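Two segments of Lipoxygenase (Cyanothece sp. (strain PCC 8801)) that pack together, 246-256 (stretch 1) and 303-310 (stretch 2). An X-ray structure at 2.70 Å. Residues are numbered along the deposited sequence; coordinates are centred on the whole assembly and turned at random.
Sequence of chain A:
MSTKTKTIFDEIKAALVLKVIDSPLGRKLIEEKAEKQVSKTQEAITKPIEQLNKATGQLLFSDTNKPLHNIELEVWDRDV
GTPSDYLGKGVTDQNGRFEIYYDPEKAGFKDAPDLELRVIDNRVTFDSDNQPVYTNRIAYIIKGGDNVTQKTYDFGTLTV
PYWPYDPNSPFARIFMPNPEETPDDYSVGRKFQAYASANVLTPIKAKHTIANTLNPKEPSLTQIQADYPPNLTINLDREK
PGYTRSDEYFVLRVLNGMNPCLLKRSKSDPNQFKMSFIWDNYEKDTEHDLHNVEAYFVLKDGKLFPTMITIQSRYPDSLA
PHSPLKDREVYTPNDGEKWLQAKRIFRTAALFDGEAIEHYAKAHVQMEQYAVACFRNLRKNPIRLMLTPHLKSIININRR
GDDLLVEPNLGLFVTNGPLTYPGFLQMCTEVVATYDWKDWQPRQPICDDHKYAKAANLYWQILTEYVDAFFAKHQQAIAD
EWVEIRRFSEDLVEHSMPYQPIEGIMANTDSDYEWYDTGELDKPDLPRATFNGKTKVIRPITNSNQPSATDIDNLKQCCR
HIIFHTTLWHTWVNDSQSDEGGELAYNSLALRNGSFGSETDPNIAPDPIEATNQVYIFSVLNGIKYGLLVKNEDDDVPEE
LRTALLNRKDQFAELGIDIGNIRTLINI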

# COMPACT_ATOMS: atom_id res chain seq x y z
N SER A 246 21.59 -12.63 -19.55
CA SER A 246 21.54 -14.06 -19.89
C SER A 246 20.17 -14.69 -19.66
O SER A 246 19.31 -14.11 -19.00
CB SER A 246 22.59 -14.82 -19.07
OG SER A 246 22.27 -14.79 -17.70
N ASP A 247 19.96 -15.88 -20.22
CA ASP A 247 18.69 -16.59 -20.10
C ASP A 247 18.42 -17.07 -18.68
O ASP A 247 17.27 -17.02 -18.21
CB ASP A 247 18.67 -17.80 -21.05
CG ASP A 247 18.59 -17.39 -22.51
OD1 ASP A 247 18.75 -18.27 -23.39
OD2 ASP A 247 18.39 -16.19 -22.78
N GLU A 248 19.46 -17.53 -18.00
CA GLU A 248 19.36 -18.01 -16.63
C GLU A 248 18.79 -16.92 -15.73
O GLU A 248 17.89 -17.16 -14.91
CB GLU A 248 20.73 -18.47 -16.11
CG GLU A 248 21.37 -19.61 -16.90
CD GLU A 248 21.93 -19.18 -18.24
OE1 GLU A 248 22.06 -17.96 -18.47
OE2 GLU A 248 22.25 -20.05 -19.07
N TYR A 249 19.32 -15.71 -15.90
CA TYR A 249 18.91 -14.58 -15.10
C TYR A 249 17.51 -14.11 -15.49
O TYR A 249 16.73 -13.69 -14.63
CB TYR A 249 19.91 -13.43 -15.23
CG TYR A 249 19.69 -12.34 -14.21
CD1 TYR A 249 20.00 -12.55 -12.87
CD2 TYR A 249 19.15 -11.11 -14.57
CE1 TYR A 249 19.79 -11.57 -11.92
CE2 TYR A 249 18.93 -10.13 -13.64
CZ TYR A 249 19.25 -10.36 -12.31
OH TYR A 249 19.03 -9.37 -11.38
N PHE A 250 17.21 -14.19 -16.78
CA PHE A 250 15.88 -13.86 -17.29
C PHE A 250 14.82 -14.70 -16.59
O PHE A 250 13.82 -14.18 -16.09
CB PHE A 250 15.82 -14.08 -18.81
CG PHE A 250 14.48 -13.80 -19.41
CD1 PHE A 250 13.63 -14.83 -19.77
CD2 PHE A 250 14.06 -12.49 -19.64
CE1 PHE A 250 12.40 -14.58 -20.34
CE2 PHE A 250 12.83 -12.23 -20.20
CZ PHE A 250 11.99 -13.27 -20.55
N VAL A 251 15.07 -16.01 -16.55
CA VAL A 251 14.17 -16.95 -15.89
C VAL A 251 14.09 -16.67 -14.39
O VAL A 251 12.99 -16.60 -13.82
CB VAL A 251 14.62 -18.40 -16.12
CG1 VAL A 251 13.87 -19.35 -15.19
CG2 VAL A 251 14.42 -18.79 -17.57
N LEU A 252 15.25 -16.51 -13.76
CA LEU A 252 15.30 -16.24 -12.33
C LEU A 252 14.47 -15.01 -11.95
O LEU A 252 13.78 -15.02 -10.93
CB LEU A 252 16.74 -16.04 -11.87
CG LEU A 252 17.53 -17.33 -11.65
CD1 LEU A 252 18.94 -17.02 -11.23
CD2 LEU A 252 16.83 -18.21 -10.61
N ARG A 253 14.52 -13.97 -12.77
CA ARG A 253 13.80 -12.73 -12.45
C ARG A 253 12.34 -12.82 -12.84
O ARG A 253 11.50 -12.12 -12.27
CB ARG A 253 14.47 -11.53 -13.12
CG ARG A 253 15.88 -11.28 -12.63
CD ARG A 253 16.00 -11.43 -11.12
NE ARG A 253 15.43 -10.30 -10.40
CZ ARG A 253 15.37 -10.20 -9.07
NH1 ARG A 253 14.84 -9.13 -8.50
NH2 ARG A 253 15.84 -11.18 -8.32
N VAL A 254 12.03 -13.66 -13.82
CA VAL A 254 10.63 -13.95 -14.12
C VAL A 254 9.99 -14.61 -12.90
O VAL A 254 8.87 -14.29 -12.52
CB VAL A 254 10.49 -14.85 -15.36
CG1 VAL A 254 9.13 -15.54 -15.37
CG2 VAL A 254 10.68 -14.03 -16.63
N LEU A 255 10.74 -15.52 -12.29
CA LEU A 255 10.26 -16.27 -11.13
C LEU A 255 10.19 -15.44 -9.84
O LEU A 255 9.18 -15.45 -9.14
CB LEU A 255 11.14 -17.49 -10.88
CG LEU A 255 10.90 -18.72 -11.75
CD1 LEU A 255 11.90 -19.81 -11.38
CD2 LEU A 255 9.46 -19.23 -11.61
N ASN A 256 11.27 -14.73 -9.54
CA ASN A 256 11.44 -14.17 -8.21
C ASN A 256 11.64 -12.66 -8.18
O ASN A 256 11.82 -12.08 -7.12
CB ASN A 256 12.62 -14.84 -7.53
CG ASN A 256 12.53 -16.35 -7.58
OD1 ASN A 256 11.54 -16.94 -7.14
ND2 ASN A 256 13.55 -16.99 -8.16
N LYS A 303 14.58 -27.28 -13.70
CA LYS A 303 15.07 -25.99 -14.16
C LYS A 303 14.12 -25.44 -15.22
O LYS A 303 13.52 -26.21 -15.98
CB LYS A 303 16.48 -26.11 -14.74
CG LYS A 303 17.40 -24.94 -14.41
CD LYS A 303 18.10 -25.15 -13.08
CE LYS A 303 18.99 -23.97 -12.72
NZ LYS A 303 19.60 -24.13 -11.37
N LEU A 304 13.97 -24.13 -15.27
CA LEU A 304 13.14 -23.49 -16.29
C LEU A 304 14.00 -22.79 -17.33
O LEU A 304 14.77 -21.89 -17.01
CB LEU A 304 12.17 -22.49 -15.65
CG LEU A 304 10.84 -23.02 -15.12
CD1 LEU A 304 10.08 -21.91 -14.42
CD2 LEU A 304 10.01 -23.60 -16.27
N PHE A 305 13.86 -23.21 -18.59
CA PHE A 305 14.56 -22.58 -19.70
C PHE A 305 13.56 -21.88 -20.61
O PHE A 305 12.48 -22.42 -20.86
CB PHE A 305 15.36 -23.61 -20.49
CG PHE A 305 16.22 -24.50 -19.64
CD1 PHE A 305 17.55 -24.16 -19.38
CD2 PHE A 305 15.72 -25.67 -19.10
CE1 PHE A 305 18.34 -24.98 -18.60
CE2 PHE A 305 16.51 -26.48 -18.32
CZ PHE A 305 17.82 -26.14 -18.07
N PRO A 306 13.91 -20.70 -21.13
CA PRO A 306 13.01 -20.01 -22.06
C PRO A 306 13.05 -20.63 -23.46
O PRO A 306 14.13 -20.82 -24.01
CB PRO A 306 13.56 -18.58 -22.08
CG PRO A 306 15.02 -18.74 -21.80
CD PRO A 306 15.16 -19.96 -20.91
N THR A 307 11.89 -20.97 -24.01
CA THR A 307 11.84 -21.61 -25.32
C THR A 307 11.60 -20.60 -26.44
O THR A 307 12.23 -20.68 -27.50
CB THR A 307 10.76 -22.68 -25.37
OG1 THR A 307 9.48 -22.08 -25.12
CG2 THR A 307 11.02 -23.73 -24.30
N MET A 308 10.68 -19.66 -26.22
CA MET A 308 10.48 -18.56 -27.16
C MET A 308 9.80 -17.37 -26.51
O MET A 308 9.33 -17.45 -25.38
CB MET A 308 9.68 -19.01 -28.38
CG MET A 308 8.22 -19.35 -28.10
SD MET A 308 7.31 -19.69 -29.63
CE MET A 308 8.22 -21.08 -30.30
N ILE A 309 9.77 -16.26 -27.23
CA ILE A 309 9.06 -15.06 -26.82
C ILE A 309 8.39 -14.53 -28.07
O ILE A 309 9.05 -14.31 -29.09
CB ILE A 309 9.99 -13.97 -26.22
CG1 ILE A 309 10.67 -14.46 -24.94
CG2 ILE A 309 9.21 -12.69 -25.93
CD1 ILE A 309 11.62 -13.46 -24.35
N THR A 310 7.08 -14.36 -28.00
CA THR A 310 6.35 -13.79 -29.12
C THR A 310 6.00 -12.35 -28.79
O THR A 310 5.68 -12.01 -27.64
CB THR A 310 5.08 -14.59 -29.44
OG1 THR A 310 4.08 -14.31 -28.46
CG2 THR A 310 5.39 -16.07 -29.45

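How do the two backbones lie against each other? Residues 247-256 form a helix, with Ser246 at its N-cap position, and it crosses the strand of the second stretch steeply: the N-to-C directions differ by 108°, and the axes approach to 8.0 Å. Two CA pairs mark the crossing, Asp247 CA to Pro306 CA at 6.9 Å and Val251 CA to Leu304 CA at 6.6 Å. One helical turn on the first side thus matches two residues of extended strand on the second, running the other way in sequence.

What holds the surfaces together? Mostly apolar side chains in van der Waals contact. Val251 sits at the heart of it, with CG1 lying 3.6 Å from Leu304 CB and CG2 3.6 Å from Pro306 CD, so its two methyls bridge alternate strand residues. One turn on, Leu255 CD2 meets Leu304 CD1 at 3.9 Å. Strand alternation explains the pattern: Leu304 and Pro306 point their CA-to-CB bonds toward the helix, whereas Phe305 points away.

Where does the aromatic ring fit? Phe250, with chi1 in the t well, reaches along the strand, its CZ lying 3.8 Å from Ile309 CD1 and its CD1 4.4 Å from Pro306 CB. Both neighbours approach the ring obliquely, and the contact is one of hydrophobic burial.

Do polar groups bond across the contact? No hydrogen bond links the stretches. The helix spends its backbone groups on its own i to i+4 ladder, as in Val251 N to Asp247 O at 2.9 Å. Val251 CG2 packs 3.2 Å from Leu304 O, a close contact without a polar donor. Even Asp247 contributes carbon here, its CB resting 3.8 Å from Pro306 CG, while its OD2 is hydrogen-bonded elsewhere in the structure.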